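Local coordinates for uncharacterized protein (Bacteroides ovatus, PDB 3NQK) that is of unknown function but joins an apparently E-set-like N-terminal domain to a beta-rich C-terminal domain of the BT_3044-like family, at residues I59-D64 against L127-V132; M169-Y174 against I292-A297; E244-P249 against E274-D279. One frame throughout, in Å; residues are numbered along the deposited sequence.

Contact 1. Residues I59-D64 against L127-V132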
ATOM      1  N   ILE A  59      23.479   0.478  12.305  1.00 53.12           N
ATOM      2  CA  ILE A  59      23.864   0.926  10.973  1.00 50.62           C
ATOM      3  C   ILE A  59      23.923   2.426  10.927  1.00 50.39           C
ATOM      4  O   ILE A  59      23.043   3.099  11.444  1.00 53.21           O
ATOM      5  CB  ILE A  59      22.863   0.407   9.914  1.00 49.99           C
ATOM      6  CG1 ILE A  59      22.915  -1.128   9.860  1.00 53.86           C
ATOM      7  CG2 ILE A  59      23.173   1.000   8.524  1.00 52.98           C
ATOM      8  CD1 ILE A  59      21.682  -1.775   9.265  1.00 52.94           C
ATOM      9  N   HIS A  60      24.969   2.963  10.323  1.00 50.12           N
ATOM     10  CA  HIS A  60      25.129   4.418  10.242  1.00 49.51           C
ATOM     11  C   HIS A  60      24.923   4.900   8.822  1.00 46.54           C
ATOM     12  O   HIS A  60      25.496   4.344   7.879  1.00 46.73           O
ATOM     13  CB  HIS A  60      26.510   4.836  10.743  1.00 51.69           C
ATOM     14  CG  HIS A  60      26.733   4.561  12.201  1.00 57.71           C
ATOM     15  ND1 HIS A  60      26.762   5.561  13.153  1.00 66.30           N
ATOM     16  CD2 HIS A  60      26.945   3.402  12.868  1.00 57.67           C
ATOM     17  CE1 HIS A  60      26.981   5.027  14.343  1.00 69.07           C
ATOM     18  NE2 HIS A  60      27.096   3.718  14.198  1.00 60.05           N
ATOM     19  N   ILE A  61      24.088   5.937   8.671  1.00 44.45           N
ATOM     20  CA  ILE A  61      23.785   6.518   7.373  1.00 42.41           C
ATOM     21  C   ILE A  61      24.274   7.958   7.337  1.00 44.74           C
ATOM     22  O   ILE A  61      24.118   8.695   8.307  1.00 48.99           O
ATOM     23  CB  ILE A  61      22.274   6.553   7.111  1.00 42.34           C
ATOM     24  CG1 ILE A  61      21.594   5.251   7.570  1.00 43.62           C
ATOM     25  CG2 ILE A  61      22.006   6.823   5.656  1.00 34.72           C
ATOM     26  CD1 ILE A  61      21.881   4.102   6.710  1.00 49.98           C
ATOM     27  N   ALA A  62      24.823   8.373   6.206  1.00 44.74           N
ATOM     28  CA  ALA A  62      25.301   9.750   6.055  1.00 45.85           C
ATOM     29  C   ALA A  62      25.027  10.267   4.659  1.00 45.54           C
ATOM     30  O   ALA A  62      24.990   9.492   3.687  1.00 42.27           O
ATOM     31  CB  ALA A  62      26.802   9.841   6.368  1.00 46.30           C
ATOM     32  N   VAL A  63      24.785  11.573   4.566  1.00 45.96           N
ATOM     33  CA  VAL A  63      24.627  12.221   3.292  1.00 47.57           C
ATOM     34  C   VAL A  63      25.991  12.177   2.581  1.00 50.78           C
ATOM     35  O   VAL A  63      27.020  12.326   3.220  1.00 52.88           O
ATOM     36  CB  VAL A  63      24.163  13.673   3.476  1.00 48.48           C
ATOM     37  CG1 VAL A  63      24.061  14.389   2.132  1.00 43.66           C
ATOM     38  CG2 VAL A  63      22.826  13.705   4.217  1.00 47.81           C
ATOM     39  N   ASP A  64      25.989  11.884   1.282  1.00 52.39           N
ATOM     40  CA  ASP A  64      27.241  11.700   0.534  1.00 54.71           C
ATOM     41  C   ASP A  64      27.383  12.732  -0.586  1.00 57.46           C
ATOM     42  O   ASP A  64      27.018  12.481  -1.736  1.00 54.33           O
ATOM     43  CB  ASP A  64      27.317  10.282  -0.040  1.00 54.54           C
ATOM     44  CG  ASP A  64      28.658   9.993  -0.731  1.00 57.16           C
ATOM     45  OD1 ASP A  64      29.605  10.798  -0.585  1.00 65.19           O
ATOM     46  OD2 ASP A  64      28.765   8.942  -1.393  1.00 55.85           O
ATOM     47  N   LEU A 127      18.837  13.416  -2.883  1.00 36.20           N
ATOM     48  CA  LEU A 127      19.325  13.174  -1.530  1.00 37.77           C
ATOM     49  C   LEU A 127      20.179  11.944  -1.568  1.00 37.90           C
ATOM     50  O   LEU A 127      19.658  10.830  -1.679  1.00 38.09           O
ATOM     51  CB  LEU A 127      18.148  12.956  -0.574  1.00 37.31           C
ATOM     52  CG  LEU A 127      18.507  12.662   0.877  1.00 37.49           C
ATOM     53  CD1 LEU A 127      19.339  13.771   1.437  1.00 31.68           C
ATOM     54  CD2 LEU A 127      17.237  12.471   1.713  1.00 37.07           C
ATOM     55  N   PRO A 128      21.495  12.123  -1.558  1.00 38.17           N
ATOM     56  CA  PRO A 128      22.425  11.013  -1.676  1.00 40.08           C
ATOM     57  C   PRO A 128      22.748  10.403  -0.340  1.00 40.94           C
ATOM     58  O   PRO A 128      23.319  11.076   0.523  1.00 41.23           O
ATOM     59  CB  PRO A 128      23.657  11.668  -2.252  1.00 39.74           C
ATOM     60  CG  PRO A 128      23.638  13.010  -1.690  1.00 38.38           C
ATOM     61  CD  PRO A 128      22.188  13.403  -1.582  1.00 39.03           C
ATOM     62  N   LEU A 129      22.378   9.137  -0.168  1.00 40.88           N
ATOM     63  CA  LEU A 129      22.609   8.425   1.082  1.00 41.77           C
ATOM     64  C   LEU A 129      23.601   7.318   0.878  1.00 42.40           C
ATOM     65  O   LEU A 129      23.562   6.607  -0.126  1.00 41.55           O
ATOM     66  CB  LEU A 129      21.309   7.838   1.610  1.00 41.20           C
ATOM     67  CG  LEU A 129      20.193   8.848   1.858  1.00 42.08           C
ATOM     68  CD1 LEU A 129      18.910   8.138   2.293  1.00 39.86           C
ATOM     69  CD2 LEU A 129      20.623   9.856   2.879  1.00 36.56           C
ATOM     70  N   THR A 130      24.509   7.183   1.827  1.00 43.40           N
ATOM     71  CA  THR A 130      25.488   6.133   1.806  1.00 44.70           C
ATOM     72  C   THR A 130      25.523   5.485   3.191  1.00 44.36           C
ATOM     73  O   THR A 130      25.247   6.139   4.209  1.00 42.24           O
ATOM     74  CB  THR A 130      26.905   6.689   1.438  1.00 46.81           C
ATOM     75  OG1 THR A 130      27.798   5.607   1.147  1.00 53.60           O
ATOM     76  CG2 THR A 130      27.477   7.513   2.588  1.00 53.19           C
ATOM     77  N   ILE A 131      25.792   4.194   3.222  1.00 45.85           N
ATOM     78  CA  ILE A 131      25.930   3.475   4.477  1.00 46.81           C
ATOM     79  C   ILE A 131      27.382   3.439   4.818  1.00 50.19           C
ATOM     80  O   ILE A 131      28.144   2.660   4.234  1.00 51.50           O
ATOM     81  CB  ILE A 131      25.407   2.051   4.358  1.00 45.99           C
ATOM     82  CG1 ILE A 131      23.900   2.071   4.213  1.00 48.05           C
ATOM     83  CG2 ILE A 131      25.805   1.224   5.580  1.00 49.99           C
ATOM     84  CD1 ILE A 131      23.302   0.746   4.095  1.00 55.03           C
ATOM     85  N   VAL A 132      27.785   4.288   5.761  1.00 51.42           N
ATOM     86  CA  VAL A 132      29.187   4.402   6.136  1.00 53.70           C
ATOM     87  C   VAL A 132      29.660   3.280   7.122  1.00 55.51           C
ATOM     88  O   VAL A 132      30.851   3.129   7.351  1.00 58.42           O
ATOM     89  CB  VAL A 132      29.498   5.821   6.729  1.00 54.42           C
ATOM     90  CG1 VAL A 132      29.144   6.892   5.722  1.00 51.68           C
ATOM     91  CG2 VAL A 132      28.742   6.052   8.033  1.00 53.26           C
TER

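Contact 2. Residues M169-Y174 against I292-A297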
HETATM    1  N   MSE A 169      -1.909  22.175 -27.454  1.00 42.89           N
HETATM    2  CA  MSE A 169      -1.439  23.525 -27.118  1.00 41.52           C
HETATM    3  C   MSE A 169      -0.698  24.091 -28.297  1.00 40.24           C
HETATM    4  O   MSE A 169       0.339  23.552 -28.711  1.00 41.93           O
HETATM    5  CB  MSE A 169      -0.519  23.509 -25.894  1.00 39.83           C
HETATM    6  CG  MSE A 169      -0.066  24.902 -25.477  1.00 43.10           C
HETATM    7 SE   MSE A 169       1.224  24.895 -24.081  0.75 40.30          SE
HETATM    8  CE  MSE A 169       2.715  24.212 -25.127  1.00 31.38           C
ATOM      9  N   LYS A 170      -1.222  25.165 -28.851  1.00 38.85           N
ATOM     10  CA  LYS A 170      -0.618  25.791 -30.011  1.00 39.36           C
ATOM     11  C   LYS A 170       0.137  27.049 -29.625  1.00 39.18           C
ATOM     12  O   LYS A 170      -0.327  27.843 -28.785  1.00 40.89           O
ATOM     13  CB  LYS A 170      -1.681  26.116 -31.048  1.00 41.38           C
ATOM     14  CG  LYS A 170      -2.310  24.874 -31.728  1.00 43.80           C
ATOM     15  CD  LYS A 170      -3.162  25.290 -32.907  1.00 50.84           C
ATOM     16  CE  LYS A 170      -3.560  24.115 -33.764  1.00 56.85           C
ATOM     17  NZ  LYS A 170      -4.025  24.581 -35.114  1.00 61.40           N
ATOM     18  N   VAL A 171       1.297  27.238 -30.236  1.00 37.57           N
ATOM     19  CA  VAL A 171       2.110  28.402 -29.969  1.00 36.55           C
ATOM     20  C   VAL A 171       2.383  29.182 -31.256  1.00 37.24           C
ATOM     21  O   VAL A 171       3.080  28.714 -32.156  1.00 39.30           O
ATOM     22  CB  VAL A 171       3.393  28.000 -29.317  1.00 36.73           C
ATOM     23  CG1 VAL A 171       4.278  29.212 -29.100  1.00 37.36           C
ATOM     24  CG2 VAL A 171       3.094  27.283 -27.976  1.00 32.43           C
ATOM     25  N   TYR A 172       1.790  30.354 -31.348  1.00 38.88           N
ATOM     26  CA  TYR A 172       1.910  31.192 -32.540  1.00 37.77           C
ATOM     27  C   TYR A 172       2.932  32.292 -32.328  1.00 37.96           C
ATOM     28  O   TYR A 172       2.943  32.940 -31.288  1.00 37.76           O
ATOM     29  CB  TYR A 172       0.571  31.840 -32.857  1.00 37.48           C
ATOM     30  CG  TYR A 172      -0.599  30.876 -32.991  1.00 40.66           C
ATOM     31  CD1 TYR A 172      -1.350  30.505 -31.878  1.00 40.07           C
ATOM     32  CD2 TYR A 172      -1.001  30.401 -34.245  1.00 40.28           C
ATOM     33  CE1 TYR A 172      -2.454  29.668 -32.000  1.00 43.16           C
ATOM     34  CE2 TYR A 172      -2.093  29.554 -34.374  1.00 47.76           C
ATOM     35  CZ  TYR A 172      -2.818  29.193 -33.244  1.00 48.33           C
ATOM     36  OH  TYR A 172      -3.896  28.354 -33.361  1.00 58.72           O
ATOM     37  N   THR A 173       3.750  32.537 -33.343  1.00 37.66           N
ATOM     38  CA  THR A 173       4.724  33.619 -33.306  1.00 36.19           C
ATOM     39  C   THR A 173       4.099  34.910 -33.777  1.00 38.20           C
ATOM     40  O   THR A 173       3.492  34.939 -34.798  1.00 41.03           O
ATOM     41  CB  THR A 173       5.881  33.331 -34.255  1.00 35.81           C
ATOM     42  OG1 THR A 173       6.525  32.127 -33.871  1.00 30.00           O
ATOM     43  CG2 THR A 173       6.880  34.469 -34.243  1.00 28.98           C
ATOM     44  N   TYR A 174       4.289  35.987 -33.052  1.00 40.95           N
ATOM     45  CA  TYR A 174       3.857  37.290 -33.548  1.00 43.07           C
ATOM     46  C   TYR A 174       4.743  37.715 -34.696  1.00 45.84           C
ATOM     47  O   TYR A 174       5.966  37.813 -34.551  1.00 44.61           O
ATOM     48  CB  TYR A 174       3.917  38.351 -32.456  1.00 43.99           C
ATOM     49  CG  TYR A 174       2.695  38.400 -31.563  1.00 44.35           C
ATOM     50  CD1 TYR A 174       2.449  37.399 -30.630  1.00 48.00           C
ATOM     51  CD2 TYR A 174       1.829  39.478 -31.603  1.00 48.75           C
ATOM     52  CE1 TYR A 174       1.343  37.456 -29.782  1.00 45.20           C
ATOM     53  CE2 TYR A 174       0.721  39.547 -30.756  1.00 52.25           C
ATOM     54  CZ  TYR A 174       0.491  38.533 -29.848  1.00 47.24           C
ATOM     55  OH  TYR A 174      -0.590  38.598 -29.019  1.00 49.04           O
ATOM     56  N   ILE A 292      10.982  37.797 -28.894  1.00 38.51           N
ATOM     57  CA  ILE A 292      10.027  37.161 -29.797  1.00 37.10           C
ATOM     58  C   ILE A 292       8.741  36.883 -29.028  1.00 38.33           C
ATOM     59  O   ILE A 292       8.730  36.096 -28.105  1.00 39.55           O
ATOM     60  CB  ILE A 292      10.560  35.856 -30.328  1.00 36.17           C
ATOM     61  CG1 ILE A 292      11.824  36.090 -31.144  1.00 37.20           C
ATOM     62  CG2 ILE A 292       9.523  35.169 -31.170  1.00 33.50           C
ATOM     63  CD1 ILE A 292      12.580  34.803 -31.465  1.00 32.33           C
ATOM     64  N   LYS A 293       7.672  37.564 -29.397  1.00 39.30           N
ATOM     65  CA  LYS A 293       6.390  37.430 -28.702  1.00 40.45           C
ATOM     66  C   LYS A 293       5.627  36.216 -29.216  1.00 40.23           C
ATOM     67  O   LYS A 293       5.594  35.961 -30.416  1.00 39.05           O
ATOM     68  CB  LYS A 293       5.557  38.697 -28.926  1.00 43.23           C
ATOM     69  CG  LYS A 293       4.328  38.835 -28.023  1.00 52.29           C
ATOM     70  CD  LYS A 293       3.657  40.211 -28.203  1.00 57.15           C
ATOM     71  CE  LYS A 293       2.631  40.485 -27.101  1.00 64.94           C
ATOM     72  NZ  LYS A 293       2.172  41.912 -27.101  1.00 65.21           N
ATOM     73  N   TYR A 294       4.985  35.484 -28.309  1.00 39.06           N
ATOM     74  CA  TYR A 294       4.210  34.323 -28.698  1.00 35.44           C
ATOM     75  C   TYR A 294       2.837  34.383 -28.119  1.00 36.21           C
ATOM     76  O   TYR A 294       2.654  34.828 -27.003  1.00 36.10           O
ATOM     77  CB  TYR A 294       4.875  33.033 -28.226  1.00 32.80           C
ATOM     78  CG  TYR A 294       6.246  32.763 -28.821  1.00 33.71           C
ATOM     79  CD1 TYR A 294       6.387  32.259 -30.108  1.00 32.36           C
ATOM     80  CD2 TYR A 294       7.384  32.927 -28.063  1.00 33.87           C
ATOM     81  CE1 TYR A 294       7.646  32.004 -30.637  1.00 40.08           C
ATOM     82  CE2 TYR A 294       8.630  32.661 -28.569  1.00 35.64           C
ATOM     83  CZ  TYR A 294       8.769  32.214 -29.847  1.00 40.74           C
ATOM     84  OH  TYR A 294      10.040  31.971 -30.326  1.00 46.00           O
ATOM     85  N   ARG A 295       1.860  33.908 -28.885  1.00 36.57           N
ATOM     86  CA  ARG A 295       0.545  33.662 -28.363  1.00 38.51           C
ATOM     87  C   ARG A 295       0.412  32.170 -28.120  1.00 36.76           C
ATOM     88  O   ARG A 295       0.630  31.380 -29.026  1.00 39.12           O
ATOM     89  CB  ARG A 295      -0.519  34.111 -29.355  1.00 41.22           C
ATOM     90  CG  ARG A 295      -1.953  33.645 -28.996  1.00 42.81           C
ATOM     91  CD  ARG A 295      -2.426  34.274 -27.722  1.00 45.31           C
ATOM     92  NE  ARG A 295      -2.582  35.709 -27.878  1.00 53.14           N
ATOM     93  CZ  ARG A 295      -3.687  36.298 -28.324  1.00 60.51           C
ATOM     94  NH1 ARG A 295      -4.763  35.576 -28.619  1.00 57.95           N
ATOM     95  NH2 ARG A 295      -3.724  37.612 -28.457  1.00 67.21           N
ATOM     96  N   VAL A 296       0.085  31.787 -26.888  1.00 34.95           N
ATOM     97  CA  VAL A 296      -0.102  30.364 -26.528  1.00 33.59           C
ATOM     98  C   VAL A 296      -1.570  30.121 -26.288  1.00 35.95           C
ATOM     99  O   VAL A 296      -2.194  30.834 -25.506  1.00 38.18           O
ATOM    100  CB  VAL A 296       0.631  30.011 -25.236  1.00 32.85           C
ATOM    101  CG1 VAL A 296       0.554  28.507 -24.977  1.00 32.61           C
ATOM    102  CG2 VAL A 296       2.072  30.474 -25.287  1.00 29.05           C
ATOM    103  N   ALA A 297      -2.135  29.117 -26.935  1.00 35.67           N
ATOM    104  CA  ALA A 297      -3.567  28.864 -26.788  1.00 37.29           C
ATOM    105  C   ALA A 297      -3.908  27.407 -26.967  1.00 38.39           C
ATOM    106  O   ALA A 297      -3.410  26.760 -27.879  1.00 38.11           O
ATOM    107  CB  ALA A 297      -4.350  29.699 -27.780  1.00 35.58           C
TER
HETATM  108  O   HOH W   1       7.473  38.789 -32.180  1.00 46.64           O

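Contact 3. Residues E244-P249 against E274-D279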
ATOM      1  N   GLU A 244       0.950  37.796 -20.074  1.00 49.66           N
ATOM      2  CA  GLU A 244      -0.355  38.442 -20.101  1.00 51.79           C
ATOM      3  C   GLU A 244      -1.464  37.398 -20.338  1.00 49.29           C
ATOM      4  O   GLU A 244      -1.540  36.784 -21.396  1.00 49.50           O
ATOM      5  CB  GLU A 244      -0.380  39.508 -21.195  1.00 53.18           C
ATOM      6  CG  GLU A 244      -1.481  40.560 -21.036  1.00 67.31           C
ATOM      7  CD  GLU A 244      -1.633  41.444 -22.291  1.00 77.50           C
ATOM      8  OE1 GLU A 244      -0.701  41.441 -23.144  1.00 80.16           O
ATOM      9  OE2 GLU A 244      -2.693  42.113 -22.432  1.00 72.42           O
ATOM     10  N   LEU A 245      -2.288  37.180 -19.326  1.00 48.06           N
ATOM     11  CA  LEU A 245      -3.363  36.215 -19.411  1.00 46.74           C
ATOM     12  C   LEU A 245      -4.484  36.766 -20.282  1.00 47.52           C
ATOM     13  O   LEU A 245      -4.827  37.944 -20.188  1.00 49.32           O
ATOM     14  CB  LEU A 245      -3.888  35.913 -18.015  1.00 46.02           C
ATOM     15  CG  LEU A 245      -4.902  34.781 -17.894  1.00 46.75           C
ATOM     16  CD1 LEU A 245      -4.275  33.452 -18.278  1.00 35.35           C
ATOM     17  CD2 LEU A 245      -5.476  34.727 -16.461  1.00 43.92           C
ATOM     18  N   ILE A 246      -5.049  35.920 -21.128  1.00 46.26           N
ATOM     19  CA  ILE A 246      -6.160  36.323 -21.995  1.00 47.01           C
ATOM     20  C   ILE A 246      -7.413  35.479 -21.708  1.00 48.62           C
ATOM     21  O   ILE A 246      -7.439  34.282 -21.968  1.00 45.53           O
ATOM     22  CB  ILE A 246      -5.780  36.177 -23.465  1.00 47.92           C
ATOM     23  CG1 ILE A 246      -4.644  37.135 -23.801  1.00 47.98           C
ATOM     24  CG2 ILE A 246      -7.021  36.433 -24.392  1.00 43.70           C
ATOM     25  CD1 ILE A 246      -4.040  36.902 -25.167  1.00 51.71           C
ATOM     26  N   GLY A 247      -8.458  36.125 -21.214  1.00 51.50           N
ATOM     27  CA  GLY A 247      -9.681  35.417 -20.842  1.00 52.26           C
ATOM     28  C   GLY A 247      -9.576  34.907 -19.415  1.00 52.67           C
ATOM     29  O   GLY A 247      -8.862  35.498 -18.581  1.00 53.53           O
ATOM     30  N   THR A 248     -10.322  33.851 -19.103  1.00 51.19           N
ATOM     31  CA  THR A 248     -10.231  33.235 -17.788  1.00 52.54           C
ATOM     32  C   THR A 248      -9.976  31.765 -17.978  1.00 50.72           C
ATOM     33  O   THR A 248     -10.780  31.068 -18.571  1.00 50.45           O
ATOM     34  CB  THR A 248     -11.522  33.468 -16.909  1.00 54.53           C
ATOM     35  OG1 THR A 248     -12.653  32.906 -17.560  1.00 60.88           O
ATOM     36  CG2 THR A 248     -11.768  34.987 -16.655  1.00 48.45           C
ATOM     37  N   PRO A 249      -8.805  31.300 -17.551  1.00 51.12           N
ATOM     38  CA  PRO A 249      -8.454  29.920 -17.747  1.00 50.07           C
ATOM     39  C   PRO A 249      -9.301  29.009 -16.906  1.00 49.02           C
ATOM     40  O   PRO A 249      -9.713  29.382 -15.805  1.00 48.42           O
ATOM     41  CB  PRO A 249      -6.988  29.862 -17.308  1.00 50.21           C
ATOM     42  CG  PRO A 249      -6.826  30.979 -16.383  1.00 52.58           C
ATOM     43  CD  PRO A 249      -7.739  32.048 -16.865  1.00 52.63           C
ATOM     44  N   GLU A 274      -5.114  30.588 -22.396  1.00 40.79           N
ATOM     45  CA  GLU A 274      -4.617  31.352 -23.510  1.00 41.30           C
ATOM     46  C   GLU A 274      -3.851  32.521 -22.964  1.00 40.24           C
ATOM     47  O   GLU A 274      -4.331  33.205 -22.087  1.00 42.25           O
ATOM     48  CB  GLU A 274      -5.775  31.834 -24.371  1.00 43.37           C
ATOM     49  CG  GLU A 274      -5.353  32.694 -25.580  1.00 52.32           C
ATOM     50  CD  GLU A 274      -6.500  32.909 -26.596  1.00 59.21           C
ATOM     51  OE1 GLU A 274      -7.698  32.822 -26.196  1.00 62.93           O
ATOM     52  OE2 GLU A 274      -6.193  33.158 -27.784  1.00 54.42           O
ATOM     53  N   TYR A 275      -2.627  32.725 -23.439  1.00 40.11           N
ATOM     54  CA  TYR A 275      -1.810  33.853 -22.949  1.00 40.02           C
ATOM     55  C   TYR A 275      -0.762  34.309 -23.939  1.00 39.89           C
ATOM     56  O   TYR A 275      -0.474  33.633 -24.918  1.00 41.70           O
ATOM     57  CB  TYR A 275      -1.130  33.488 -21.621  1.00 37.97           C
ATOM     58  CG  TYR A 275      -0.158  32.303 -21.690  1.00 35.74           C
ATOM     59  CD1 TYR A 275       1.140  32.460 -22.144  1.00 37.68           C
ATOM     60  CD2 TYR A 275      -0.531  31.056 -21.222  1.00 33.13           C
ATOM     61  CE1 TYR A 275       2.036  31.367 -22.176  1.00 33.88           C
ATOM     62  CE2 TYR A 275       0.334  29.979 -21.249  1.00 31.51           C
ATOM     63  CZ  TYR A 275       1.617  30.133 -21.718  1.00 37.54           C
ATOM     64  OH  TYR A 275       2.477  29.027 -21.725  1.00 32.44           O
ATOM     65  N   ASP A 276      -0.194  35.470 -23.667  1.00 40.40           N
ATOM     66  CA  ASP A 276       0.927  35.977 -24.431  1.00 41.41           C
ATOM     67  C   ASP A 276       2.137  35.988 -23.552  1.00 39.03           C
ATOM     68  O   ASP A 276       2.016  36.175 -22.336  1.00 40.67           O
ATOM     69  CB  ASP A 276       0.669  37.423 -24.884  1.00 44.40           C
ATOM     70  CG  ASP A 276      -0.284  37.521 -26.051  1.00 46.35           C
ATOM     71  OD1 ASP A 276      -0.389  36.547 -26.831  1.00 41.06           O
ATOM     72  OD2 ASP A 276      -0.892  38.610 -26.217  1.00 50.19           O
ATOM     73  N   PHE A 277       3.316  35.840 -24.164  1.00 35.57           N
ATOM     74  CA  PHE A 277       4.587  36.093 -23.482  1.00 33.60           C
ATOM     75  C   PHE A 277       5.685  36.300 -24.489  1.00 34.12           C
ATOM     76  O   PHE A 277       5.489  36.111 -25.679  1.00 36.56           O
ATOM     77  CB  PHE A 277       4.942  34.957 -22.549  1.00 36.08           C
ATOM     78  CG  PHE A 277       5.634  33.819 -23.213  1.00 34.06           C
ATOM     79  CD1 PHE A 277       4.916  32.879 -23.933  1.00 35.36           C
ATOM     80  CD2 PHE A 277       6.999  33.635 -23.054  1.00 35.35           C
ATOM     81  CE1 PHE A 277       5.558  31.792 -24.531  1.00 31.34           C
ATOM     82  CE2 PHE A 277       7.652  32.556 -23.660  1.00 32.21           C
ATOM     83  CZ  PHE A 277       6.929  31.638 -24.393  1.00 25.83           C
ATOM     84  N   GLN A 278       6.844  36.713 -24.008  1.00 35.54           N
ATOM     85  CA  GLN A 278       7.997  36.983 -24.872  1.00 35.14           C
ATOM     86  C   GLN A 278       9.167  36.169 -24.428  1.00 34.21           C
ATOM     87  O   GLN A 278       9.393  36.011 -23.223  1.00 33.55           O
ATOM     88  CB  GLN A 278       8.390  38.456 -24.792  1.00 35.02           C
ATOM     89  CG  GLN A 278       7.315  39.392 -25.211  1.00 43.28           C
ATOM     90  CD  GLN A 278       7.792  40.828 -25.313  1.00 46.18           C
ATOM     91  OE1 GLN A 278       8.819  41.218 -24.713  1.00 37.08           O
ATOM     92  NE2 GLN A 278       7.061  41.626 -26.066  1.00 43.53           N
ATOM     93  N   ASP A 279       9.953  35.694 -25.400  1.00 33.37           N
ATOM     94  CA  ASP A 279      11.196  34.988 -25.123  1.00 33.48           C
ATOM     95  C   ASP A 279      12.290  35.957 -25.408  1.00 35.20           C
ATOM     96  O   ASP A 279      12.418  36.440 -26.523  1.00 36.19           O
ATOM     97  CB  ASP A 279      11.325  33.733 -26.009  1.00 34.05           C
ATOM     98  CG  ASP A 279      12.693  33.042 -25.882  1.00 35.81           C
ATOM     99  OD1 ASP A 279      13.631  33.660 -25.350  1.00 42.34           O
ATOM    100  OD2 ASP A 279      12.833  31.902 -26.376  1.00 42.59           O
TER

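Contact 1. Residues I59-D64 against L127-V132
Ile-61 and Ile-131 sit opposite each other as a non-hydrogen-bonded pair of antiparallel strands, and their side chains leave the sheet on the same face, crossing obliquely. The end of Ile-61 does the touching: its CD1 lies 3.8 Å from CG1 of Ile-131. The two branches of Ile-61 divide the work. Chi1 puts CG1 beside the backbone N, and the bend at chi2 (-72°) then brings CD1 to Ile-131, while CG2, beside the carbonyl carbon, comes within 4.2 Å of Leu-129 CB. Ile-59 adds a methyl-to-methyl contact, its CG2 4.0 Å from CG2 of Ile-131.

The other face is more polar. Thr-130 CG2 lies 3.8 Å from Asp-64 CB and close to Ala-62 O, leaving OG1 for a weak hydrogen bond with Lys-149. Beside it, Ala-62 CB rests 3.8 Å from CG1 of Val-132. Between the faces, Ala-62 and Thr-130 exchange two backbone hydrogen bonds, and Asp-64 N donates to Pro-128 O at 2.9 Å. Asp-64 stands at the N-cap position of helix 65-76, where the strand gives way to the helix, and its OD2 is hydrogen-bonded to Thr-67 OG1.

The aliphatic face made by Ile-59, Ile-61, Leu-129 and Ile-131 packs on Val-13, Phe-15, Leu-110 and Ile-112 of a second sheet, the face-to-face layering of a beta sandwich and consistent with an E-set, immunoglobulin-like fold.

Contact 2. Residues M169-Y174 against I292-A297
Tyr-172 and Arg-295 form a hydrogen-bonded pair in a regular antiparallel beta ladder, part of the large sheet of the C-terminal domain. Each backbone N of the pair donates to the other's carbonyl, and both N-to-O distances are 2.8 Å. Lys-170 and Ala-297 repeat the exchange at one end; at the other, Tyr-174 N donates nearly straight to Lys-293 O (2.9 Å, 174° at the hydrogen).

The Arg-295 guanidinium is engaged through all three nitrogens. NE and NH1 form salt bridges to Asp-276 and Glu-274 on the next strand, and NH2 makes a weak bond to Tyr-174 OH, 3.3 Å away. That hydroxyl also has a weak hydrogen bond with Asp-276. The extended chain of Lys-293 lies across one face of the Tyr-174 ring, with CD 3.7 Å above its centre in a CH-pi contact. An alanine in place of Tyr-174 would probably leave this aliphatic chain without its flat support and Arg-295 NH2 without its hydroxyl partner.

Beyond the last direct bond a water continues the ladder, donating to Tyr-174 O and accepting from Lys-293 N, each 3.0 Å from the water oxygen.

Contact 3. Residues E244-P249 against E274-D279
Ile-246 lies across the side chains of Glu-274 and Asp-276, two acidic residues of the facing strand, and its route shows how an apolar branch can be set beside charged groups. CB starts close to the opposite backbone, 3.6 Å from Glu-274 O, and also meets Glu-274 CG. There the side chain forks. CG2, anti to the backbone N, approaches the Glu-274 carboxylate, 4.1 Å from OE1. CG1, beside the backbone N (chi1 -64°), serves as the link to the tip, and with chi2 extended at 170° it delivers CD1 to the carboxylate of Asp-276, 3.7 Å from OD2. CD1 also packs on the guanidinium of Arg-295.

The backbone keeps this in place. Ile-246 N donates to Glu-274 O at 3.0 Å, and Glu-244 and Asp-276 exchange two further bonds as a hydrogen-bonded antiparallel pair within the hairpin of strands 244-257 and 264-279. In the neighbouring pair, Leu-245 and Tyr-275 point to the other face, where both touch Met-232.

Glu-244 runs beside Asp-276, and OE1 of the first stands 4.2 Å from OD2 of the second, with the carboxylate planes 71° apart. Such like charges should repel, but Asp-276 and Glu-274 both have Arg-295 as salt-bridge partner, so its positive charge probably offsets the acidic cluster, while Ile-246 sets hydrocarbon beside part of it.

Overall arrangement
The three contacts show how antiparallel pairing recurs in separate parts of one chain. Contact 1 comes first in sequence and belongs to a mixed sheet mostly from the N-terminal half of the chain, with its centre about 47 and 46 Å from those of contacts 2 and 3, across the chain's centre. Contacts 2 and 3 share the ten-stranded antiparallel sheet, their centres about 9 Å apart. Both segments of contact 3 fall between those of contact 2 in sequence, and strands 264-279 and 292-307 are neighbours in the sheet. Tyr-294 N probably bonds to Phe-277 O across that seam. The two later contacts thus form one structure, about 29 to 30 Å from the first at the nearest atoms.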